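PDB 5Y0E: TssK from Serratia sp. FS14, which probably serves as a trimeric baseplate component of the bacterial type VI secretion system, connecting the baseplate to the membrane complex. Local coordinates for residues 88-92 with 174-180; 94-98 with 169-173; 203-207 with 248-252; 240-244 with 269-273. All blocks are in the same frame, centred on the assembly; numbering follows the deposited sequence.

The four contacts fall into two pairs. Interactions 1 and 2 lie in the beta-rich N-terminal part of the chain, and interactions 3 and 4 in the helical middle. Interaction 2 joins two neighbouring strands near the surface by backbone hydrogen bonds. Interaction 1 is partly buried and ties the loops beside that sheet with a lysine. The two touch, with Leu-180 CD2 3.9 Å from Val-171 CG1. Interactions 3 and 4 are buried and share helix 229-253, their centres about 13 Å apart. Interaction 3 is mostly apolar packing. Interaction 4 adds a ring stack and charges that continue into the other subunits. The centres of interactions 1 and 4 are about 45 Å apart.

Interaction 1 (88-92 with 174-180); sequences AIADN and KRGDNSL
Two loops meet here, burying 225 Å². Their closest CA atoms, those of Asp-91 and Lys-174, are 6.8 Å apart. Lys-174 ends strand 163-174. Its side chain is fully extended, with all four chi angles t, and reaches across to loop 88-92. Its NZ donates to Ile-89 O at 3.0 Å and forms a salt bridge with Asp-91 OD1 at 2.8 Å. Asp-91 has an m rotamer. The aliphatic part of the lysine also packs on the loop, with CD 3.6 Å from Ala-90 O. The chain then reverses through a type I turn from Arg-175 to Asn-178, closed by Asn-178 N to Arg-175 O at 3.1 Å. Arg-175 N donates to Ser-179 O at 2.8 Å. Asp-177 OD1 accepts from Ser-179 N at 3.0 Å, an Asx turn. Asn-178 is left-handed, phi/psi 66/-3. Leu-180 starts the next strand, and its CD2 lies 3.9 Å from Ile-89 CB. This is a 3:5 beta hairpin, a type I turn with a G1 bulge, linking strands 163-174 and 180-182.

Interaction 2 (94-98 with 169-173); sequences TGENV and TRVLE
A G1 beta bulge opens this antiparallel strand pair. Gly-95 and Glu-96 both face Val-171. Gly-95 has phi/psi 63/43, a conformation that glycine adopts readily. Gly-95 N makes a weak hydrogen bond to Val-171 O at 2.6 Å, and Glu-96 N donates to the same oxygen at 3.2 Å. Strands 96-98 and 169-173 then run antiparallel, with axes 4.7 Å apart at 145°. They are inner strands of a mixed sheet. Glu-96 with Val-171 is a hydrogen-bonded pair, CA atoms 5.5 Å apart, and Val-171 N returns a bond to Glu-96 O at 3.0 Å. Asn-97 with Arg-170 is a non-hydrogen-bonded pair, CA atoms 4.5 Å apart. Val-98 with Thr-169 is hydrogen-bonded again. Val-98 N to Thr-169 O is 2.9 Å, and the return bond from Thr-169 N to Val-98 O is weak at 3.4 Å.

Val-98, Val-171, Glu-96 and Thr-169 share one face. Val-98 and Val-171 are both t, and their CG2 atoms meet at 4.0 Å. The carboxylate of Glu-96 bonds to Ser-157. Past Val-171, a classic bulge sets Leu-172 and Glu-173 against Arg-181 of strand 180-182. Asn-97 and Arg-170 occupy the other face. The guanidinium folds over Gly-95 O, and Arg-170 NE reaches Asn-97 OD1 in a weak hydrogen bond of 3.4 Å.

Interaction 3 (203-207 with 248-252); sequences INDLQ and VSHAY
Segments 203-207 and 248-252 are helical and run antiparallel, axes 9.7 Å apart and crossing at -150°. CA atoms are nearest at Ile-203 with Tyr-252 (6.2 Å) and Gln-207 with Val-248 (6.1 Å). Ile-203 (chi1 m, chi2 t) is one bump from its helix. Its CG2 sits in a hollow lined by Val-248 CG2 at 4.1 Å, Ala-251 CB at 4.4 Å and Tyr-252 CB at 3.9 Å. Extended Gln-207 (chi1 and chi2 t) is the other, set between Val-248, Ser-249 and Tyr-252. Val-248 (p) projects between Ile-203, Leu-206 and Gln-207, with CG2 4.2 Å from Leu-206 CD2 and CG1 3.7 Å from Gln-207 CB. This packing joins helices 197-222 and 229-253 in an alpha-helical bundle. Helix 259-273 covers Ile-203 and Leu-206 through Trp-266. Tyr-252 (chi1 t) reaches across the first helix, its ring edge against Ile-203 CG2. Gln-207 NE2 rests over one face of its ring, 3.6 Å from Tyr-252 CG. A water links Gln-207 OE1 at 3.2 Å to Ser-249 OG at 3.0 Å.

Interaction 4 (240-244 with 269-273); sequences LINRH and FATEL
The two helical segments run antiparallel at 174°, with axes 11.6 Å apart. The nearest CA atoms, His-244 and Phe-269, are 8.0 Å apart, so long side chains fill the gap. The aromatic contact is a face-to-face stack. The rings of His-244 (m) and Phe-269 (t) have centroids 3.6 Å apart and planes at 10°. His-244 ND1 donates to Leu-240 O at 2.8 Å, which holds the imidazole in place. Apolar contacts extend the stack. Leu-240 (t, p) brings CG to 3.8 Å from Phe-269 CE1 and CD2 to 4.0 Å from Leu-273 CD1. These residues join helices 229-253 and 259-273 in the helical bundle, where Leu-305 of helix 294-309 and Leu-210 of helix 197-222 also pack on Phe-269. The charged contact is a salt bridge with long, weak hydrogen bonds. Arg-243 NH1 is 3.3 Å from Glu-272 OE2, and Arg-243 NH2 is 3.4 Å from both OE1 and OE2 of Glu-272. The stronger partners of both charges lie in other subunits. Arg-243 NE bridges to Glu-272 of the second subunit, and Glu-272 OE2 to Arg-243 of the third subunit.

Interaction 1 (88-92 with 174-180)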
# COMPACT_ATOMS: atom_id res chain seq x y z
N ALA A 88 -3.33 -20.66 -35.02
CA ALA A 88 -4.46 -20.44 -35.91
C ALA A 88 -5.74 -20.81 -35.19
O ALA A 88 -5.82 -21.82 -34.50
CB ALA A 88 -4.31 -21.29 -37.17
N ILE A 89 -6.71 -19.93 -35.33
CA ILE A 89 -7.99 -20.13 -34.71
C ILE A 89 -8.92 -20.63 -35.77
O ILE A 89 -9.02 -20.08 -36.83
CB ILE A 89 -8.51 -18.83 -34.10
CG1 ILE A 89 -7.63 -18.41 -32.94
CG2 ILE A 89 -9.89 -19.03 -33.56
CD1 ILE A 89 -7.59 -19.44 -31.84
N ALA A 90 -9.57 -21.74 -35.48
CA ALA A 90 -10.47 -22.34 -36.43
C ALA A 90 -11.68 -21.49 -36.64
O ALA A 90 -11.96 -20.60 -35.88
CB ALA A 90 -10.87 -23.72 -35.97
N ASP A 91 -12.46 -21.82 -37.66
CA ASP A 91 -13.64 -21.04 -37.99
C ASP A 91 -14.72 -20.98 -36.90
O ASP A 91 -15.46 -20.00 -36.81
CB ASP A 91 -14.23 -21.54 -39.30
CG ASP A 91 -13.36 -21.22 -40.49
OD1 ASP A 91 -12.90 -20.08 -40.61
OD2 ASP A 91 -13.14 -22.11 -41.33
N ASN A 92 -14.81 -22.02 -36.08
CA ASN A 92 -15.90 -22.18 -35.15
C ASN A 92 -15.60 -21.73 -33.74
O ASN A 92 -16.51 -21.48 -32.97
CB ASN A 92 -16.36 -23.64 -35.14
CG ASN A 92 -17.08 -24.05 -36.42
OD1 ASN A 92 -17.62 -23.21 -37.13
ND2 ASN A 92 -17.13 -25.35 -36.69
N LYS A 174 -14.57 -14.53 -34.86
CA LYS A 174 -13.72 -14.58 -36.03
C LYS A 174 -14.52 -14.02 -37.19
O LYS A 174 -15.43 -14.67 -37.69
CB LYS A 174 -13.26 -16.00 -36.33
CG LYS A 174 -12.25 -16.10 -37.45
CD LYS A 174 -11.95 -17.55 -37.75
CE LYS A 174 -11.00 -17.70 -38.91
NZ LYS A 174 -10.70 -19.13 -39.18
N ARG A 175 -14.19 -12.80 -37.60
CA ARG A 175 -14.97 -12.10 -38.59
C ARG A 175 -14.96 -12.83 -39.92
O ARG A 175 -14.25 -13.82 -40.12
CB ARG A 175 -14.44 -10.68 -38.76
CG ARG A 175 -14.51 -9.87 -37.51
CD ARG A 175 -14.30 -8.40 -37.79
NE ARG A 175 -14.47 -7.60 -36.59
CZ ARG A 175 -13.47 -7.18 -35.83
NH1 ARG A 175 -12.23 -7.48 -36.16
NH2 ARG A 175 -13.71 -6.45 -34.75
N GLY A 176 -15.77 -12.33 -40.84
CA GLY A 176 -15.86 -12.95 -42.14
C GLY A 176 -14.53 -12.97 -42.87
O GLY A 176 -14.20 -13.95 -43.54
N ASP A 177 -13.76 -11.90 -42.74
CA ASP A 177 -12.46 -11.80 -43.38
C ASP A 177 -11.37 -12.52 -42.62
O ASP A 177 -10.20 -12.16 -42.78
CB ASP A 177 -12.07 -10.33 -43.55
CG ASP A 177 -12.15 -9.55 -42.26
OD1 ASP A 177 -11.96 -10.15 -41.18
OD2 ASP A 177 -12.40 -8.33 -42.30
N ASN A 178 -11.71 -13.49 -41.78
CA ASN A 178 -10.79 -14.30 -40.99
C ASN A 178 -10.03 -13.51 -39.92
O ASN A 178 -9.27 -14.12 -39.17
CB ASN A 178 -9.79 -15.04 -41.88
CG ASN A 178 -10.35 -16.31 -42.44
OD1 ASN A 178 -11.54 -16.60 -42.28
ND2 ASN A 178 -9.52 -17.08 -43.13
N SER A 179 -10.21 -12.20 -39.82
CA SER A 179 -9.63 -11.47 -38.71
C SER A 179 -10.34 -11.83 -37.42
O SER A 179 -11.48 -12.30 -37.41
CB SER A 179 -9.72 -9.98 -38.94
OG SER A 179 -10.97 -9.50 -38.51
N LEU A 180 -9.66 -11.59 -36.31
CA LEU A 180 -10.17 -11.93 -34.99
C LEU A 180 -10.41 -10.67 -34.18
O LEU A 180 -9.62 -9.73 -34.24
CB LEU A 180 -9.21 -12.83 -34.24
CG LEU A 180 -8.73 -14.10 -34.93
CD1 LEU A 180 -7.44 -14.53 -34.30
CD2 LEU A 180 -9.75 -15.19 -34.84

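Interaction 2 (94-98 with 169-173)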
# COMPACT_ATOMS: atom_id res chain seq x y z
N THR A 94 -15.19 -19.66 -30.70
CA THR A 94 -15.69 -18.34 -30.38
C THR A 94 -15.82 -18.35 -28.89
O THR A 94 -16.24 -19.32 -28.30
CB THR A 94 -17.03 -18.06 -31.10
OG1 THR A 94 -16.76 -17.71 -32.46
CG2 THR A 94 -17.75 -16.91 -30.48
N GLY A 95 -15.41 -17.27 -28.25
CA GLY A 95 -15.49 -17.23 -26.82
C GLY A 95 -14.61 -18.29 -26.22
O GLY A 95 -15.00 -18.96 -25.30
N GLU A 96 -13.42 -18.45 -26.75
CA GLU A 96 -12.50 -19.43 -26.20
C GLU A 96 -11.24 -18.73 -25.68
O GLU A 96 -10.81 -17.71 -26.21
CB GLU A 96 -12.14 -20.47 -27.25
CG GLU A 96 -11.19 -21.54 -26.74
CD GLU A 96 -11.89 -22.85 -26.48
OE1 GLU A 96 -12.86 -23.15 -27.20
OE2 GLU A 96 -11.46 -23.56 -25.55
N ASN A 97 -10.66 -19.30 -24.63
CA ASN A 97 -9.47 -18.72 -24.02
C ASN A 97 -8.21 -19.29 -24.65
O ASN A 97 -8.10 -20.50 -24.85
CB ASN A 97 -9.46 -18.97 -22.52
CG ASN A 97 -10.30 -17.99 -21.78
OD1 ASN A 97 -10.45 -16.86 -22.22
ND2 ASN A 97 -10.83 -18.39 -20.65
N VAL A 98 -7.27 -18.41 -24.96
CA VAL A 98 -5.96 -18.76 -25.48
C VAL A 98 -4.92 -18.57 -24.38
O VAL A 98 -4.91 -17.55 -23.70
CB VAL A 98 -5.61 -17.90 -26.70
CG1 VAL A 98 -4.36 -18.39 -27.36
CG2 VAL A 98 -6.75 -17.91 -27.67
N THR A 169 -5.41 -14.20 -23.67
CA THR A 169 -6.48 -13.45 -24.30
C THR A 169 -7.67 -14.36 -24.55
O THR A 169 -7.60 -15.57 -24.35
CB THR A 169 -6.01 -12.83 -25.61
OG1 THR A 169 -6.93 -11.82 -26.01
CG2 THR A 169 -5.90 -13.87 -26.68
N ARG A 170 -8.76 -13.75 -24.98
CA ARG A 170 -9.96 -14.49 -25.35
C ARG A 170 -10.43 -14.06 -26.73
O ARG A 170 -10.54 -12.87 -27.01
CB ARG A 170 -11.08 -14.29 -24.33
CG ARG A 170 -12.45 -14.65 -24.85
CD ARG A 170 -13.51 -14.51 -23.76
NE ARG A 170 -13.61 -15.72 -22.97
CZ ARG A 170 -14.67 -16.51 -22.94
NH1 ARG A 170 -15.75 -16.20 -23.65
NH2 ARG A 170 -14.66 -17.61 -22.20
N VAL A 171 -10.68 -15.04 -27.58
CA VAL A 171 -11.26 -14.77 -28.89
C VAL A 171 -12.77 -14.72 -28.75
O VAL A 171 -13.39 -15.67 -28.27
CB VAL A 171 -10.85 -15.83 -29.92
CG1 VAL A 171 -11.37 -15.43 -31.28
CG2 VAL A 171 -9.34 -15.98 -29.98
N LEU A 172 -13.36 -13.61 -29.15
CA LEU A 172 -14.81 -13.48 -29.10
C LEU A 172 -15.45 -13.86 -30.42
O LEU A 172 -16.48 -14.55 -30.43
CB LEU A 172 -15.20 -12.05 -28.76
CG LEU A 172 -14.93 -11.60 -27.33
CD1 LEU A 172 -15.31 -10.15 -27.19
CD2 LEU A 172 -15.67 -12.47 -26.34
N GLU A 173 -14.86 -13.44 -31.53
CA GLU A 173 -15.48 -13.57 -32.83
C GLU A 173 -14.38 -13.65 -33.88
O GLU A 173 -13.37 -12.94 -33.79
CB GLU A 173 -16.43 -12.40 -33.10
CG GLU A 173 -16.64 -12.06 -34.56
CD GLU A 173 -17.62 -10.92 -34.75
OE1 GLU A 173 -18.78 -11.04 -34.30
OE2 GLU A 173 -17.24 -9.91 -35.36

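Interaction 3 (203-207 with 248-252)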
# COMPACT_ATOMS: atom_id res chain seq x y z
N ILE A 203 -5.68 2.56 -12.55
CA ILE A 203 -4.95 3.48 -11.70
C ILE A 203 -5.19 4.90 -12.14
O ILE A 203 -5.50 5.78 -11.34
CB ILE A 203 -3.45 3.14 -11.70
CG1 ILE A 203 -3.21 1.76 -11.13
CG2 ILE A 203 -2.67 4.17 -10.94
CD1 ILE A 203 -1.75 1.34 -11.25
N ASN A 204 -5.06 5.15 -13.43
CA ASN A 204 -5.15 6.51 -13.90
C ASN A 204 -6.56 7.06 -13.71
O ASN A 204 -6.74 8.22 -13.33
CB ASN A 204 -4.69 6.57 -15.35
CG ASN A 204 -4.71 7.95 -15.90
OD1 ASN A 204 -4.05 8.86 -15.40
ND2 ASN A 204 -5.47 8.12 -16.94
N ASP A 205 -7.57 6.23 -13.93
CA ASP A 205 -8.94 6.66 -13.68
C ASP A 205 -9.17 6.97 -12.21
O ASP A 205 -9.74 8.00 -11.87
CB ASP A 205 -9.91 5.60 -14.15
CG ASP A 205 -10.02 5.55 -15.64
OD1 ASP A 205 -9.70 6.55 -16.30
OD2 ASP A 205 -10.43 4.51 -16.15
N LEU A 206 -8.77 6.06 -11.33
CA LEU A 206 -9.03 6.29 -9.92
C LEU A 206 -8.35 7.56 -9.42
O LEU A 206 -8.90 8.29 -8.60
CB LEU A 206 -8.60 5.08 -9.11
CG LEU A 206 -8.76 5.28 -7.62
CD1 LEU A 206 -10.23 5.50 -7.32
CD2 LEU A 206 -8.23 4.11 -6.86
N GLN A 207 -7.16 7.86 -9.94
CA GLN A 207 -6.48 9.06 -9.51
C GLN A 207 -7.25 10.30 -9.92
O GLN A 207 -7.43 11.22 -9.13
CB GLN A 207 -5.05 9.07 -10.06
CG GLN A 207 -4.28 10.34 -9.75
CD GLN A 207 -2.78 10.27 -10.08
OE1 GLN A 207 -1.94 10.25 -9.19
NE2 GLN A 207 -2.45 10.24 -11.35
N VAL A 248 -2.52 6.40 -4.38
CA VAL A 248 -2.66 6.11 -5.79
C VAL A 248 -1.57 6.83 -6.56
O VAL A 248 -1.06 6.30 -7.55
CB VAL A 248 -4.07 6.47 -6.30
CG1 VAL A 248 -4.23 7.93 -6.59
CG2 VAL A 248 -4.41 5.70 -7.54
N SER A 249 -1.15 8.00 -6.10
CA SER A 249 0.00 8.67 -6.68
C SER A 249 1.23 7.77 -6.65
O SER A 249 1.94 7.64 -7.64
CB SER A 249 0.30 9.94 -5.92
OG SER A 249 1.21 10.71 -6.65
N HIS A 250 1.49 7.15 -5.52
CA HIS A 250 2.60 6.22 -5.45
C HIS A 250 2.42 5.10 -6.46
O HIS A 250 3.35 4.76 -7.20
CB HIS A 250 2.73 5.67 -4.04
CG HIS A 250 4.00 4.93 -3.80
ND1 HIS A 250 5.21 5.56 -3.68
CD2 HIS A 250 4.24 3.61 -3.69
CE1 HIS A 250 6.15 4.66 -3.48
NE2 HIS A 250 5.59 3.47 -3.49
N ALA A 251 1.22 4.52 -6.51
CA ALA A 251 0.95 3.46 -7.48
C ALA A 251 1.17 3.95 -8.89
O ALA A 251 1.78 3.27 -9.71
CB ALA A 251 -0.48 2.96 -7.30
N TYR A 252 0.69 5.14 -9.19
CA TYR A 252 0.77 5.67 -10.53
C TYR A 252 2.21 5.86 -10.97
O TYR A 252 2.53 5.71 -12.15
CB TYR A 252 0.02 6.99 -10.57
CG TYR A 252 0.04 7.75 -11.85
CD1 TYR A 252 -0.82 7.41 -12.88
CD2 TYR A 252 0.86 8.85 -12.01
CE1 TYR A 252 -0.84 8.12 -14.04
CE2 TYR A 252 0.85 9.57 -13.18
CZ TYR A 252 -0.01 9.19 -14.19
OH TYR A 252 -0.04 9.88 -15.36
O HOH W 1 0.55 12.20 -9.20

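Interaction 4 (240-244 with 269-273)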
# COMPACT_ATOMS: atom_id res chain seq x y z
N LEU A 240 -10.59 10.53 3.90
CA LEU A 240 -10.40 9.22 3.31
C LEU A 240 -9.96 9.35 1.87
O LEU A 240 -9.12 8.59 1.41
CB LEU A 240 -11.68 8.41 3.40
CG LEU A 240 -11.62 7.00 2.81
CD1 LEU A 240 -10.78 6.11 3.65
CD2 LEU A 240 -13.00 6.43 2.67
N ILE A 241 -10.51 10.32 1.15
CA ILE A 241 -10.03 10.63 -0.18
C ILE A 241 -8.57 11.08 -0.15
O ILE A 241 -7.77 10.70 -0.99
CB ILE A 241 -10.97 11.67 -0.82
CG1 ILE A 241 -12.36 11.06 -1.00
CG2 ILE A 241 -10.47 12.16 -2.13
CD1 ILE A 241 -13.39 12.01 -1.50
N ASN A 242 -8.20 11.87 0.85
CA ASN A 242 -6.86 12.45 0.87
C ASN A 242 -5.79 11.39 1.11
O ASN A 242 -4.74 11.42 0.47
CB ASN A 242 -6.78 13.54 1.92
CG ASN A 242 -7.36 14.83 1.43
OD1 ASN A 242 -7.47 15.04 0.24
ND2 ASN A 242 -7.70 15.72 2.34
N ARG A 243 -6.06 10.43 1.99
CA ARG A 243 -5.14 9.31 2.17
C ARG A 243 -4.84 8.60 0.85
O ARG A 243 -3.70 8.22 0.59
CB ARG A 243 -5.70 8.31 3.17
CG ARG A 243 -4.84 7.07 3.29
CD ARG A 243 -5.54 5.89 3.89
NE ARG A 243 -6.49 6.30 4.92
CZ ARG A 243 -7.46 5.52 5.39
NH1 ARG A 243 -7.59 4.31 4.93
NH2 ARG A 243 -8.29 5.97 6.32
N HIS A 244 -5.85 8.41 0.02
CA HIS A 244 -5.69 7.66 -1.21
C HIS A 244 -5.17 8.50 -2.37
O HIS A 244 -4.68 7.95 -3.34
CB HIS A 244 -7.02 6.98 -1.55
CG HIS A 244 -7.36 5.89 -0.60
ND1 HIS A 244 -8.10 6.11 0.54
CD2 HIS A 244 -7.02 4.59 -0.57
CE1 HIS A 244 -8.21 4.98 1.22
NE2 HIS A 244 -7.55 4.05 0.57
N PHE A 269 -9.98 0.42 0.91
CA PHE A 269 -10.64 1.64 0.50
C PHE A 269 -12.14 1.40 0.33
O PHE A 269 -12.96 2.12 0.89
CB PHE A 269 -9.98 2.12 -0.78
CG PHE A 269 -10.36 3.51 -1.19
CD1 PHE A 269 -11.08 4.32 -0.36
CD2 PHE A 269 -10.00 3.99 -2.43
CE1 PHE A 269 -11.42 5.57 -0.75
CE2 PHE A 269 -10.34 5.22 -2.82
CZ PHE A 269 -11.06 6.02 -1.98
N ALA A 270 -12.51 0.35 -0.38
CA ALA A 270 -13.92 0.11 -0.64
C ALA A 270 -14.67 -0.20 0.65
O ALA A 270 -15.71 0.41 0.94
CB ALA A 270 -14.10 -1.03 -1.64
N THR A 271 -14.15 -1.11 1.46
CA THR A 271 -14.92 -1.49 2.63
C THR A 271 -15.03 -0.35 3.63
O THR A 271 -16.02 -0.28 4.36
CB THR A 271 -14.34 -2.74 3.27
OG1 THR A 271 -13.06 -2.46 3.84
CG2 THR A 271 -14.25 -3.84 2.26
N GLU A 272 -14.06 0.55 3.69
CA GLU A 272 -14.26 1.72 4.54
C GLU A 272 -15.23 2.71 3.90
O GLU A 272 -15.94 3.42 4.60
CB GLU A 272 -12.92 2.40 4.85
CG GLU A 272 -12.97 3.46 5.94
CD GLU A 272 -11.60 4.07 6.30
OE1 GLU A 272 -11.57 5.22 6.74
OE2 GLU A 272 -10.56 3.40 6.16
N LEU A 273 -15.28 2.76 2.58
CA LEU A 273 -16.20 3.65 1.90
C LEU A 273 -17.67 3.26 2.14
O LEU A 273 -18.53 4.12 2.25
CB LEU A 273 -15.84 3.67 0.43
CG LEU A 273 -16.32 4.76 -0.51
CD1 LEU A 273 -16.09 6.06 0.11
CD2 LEU A 273 -15.59 4.65 -1.82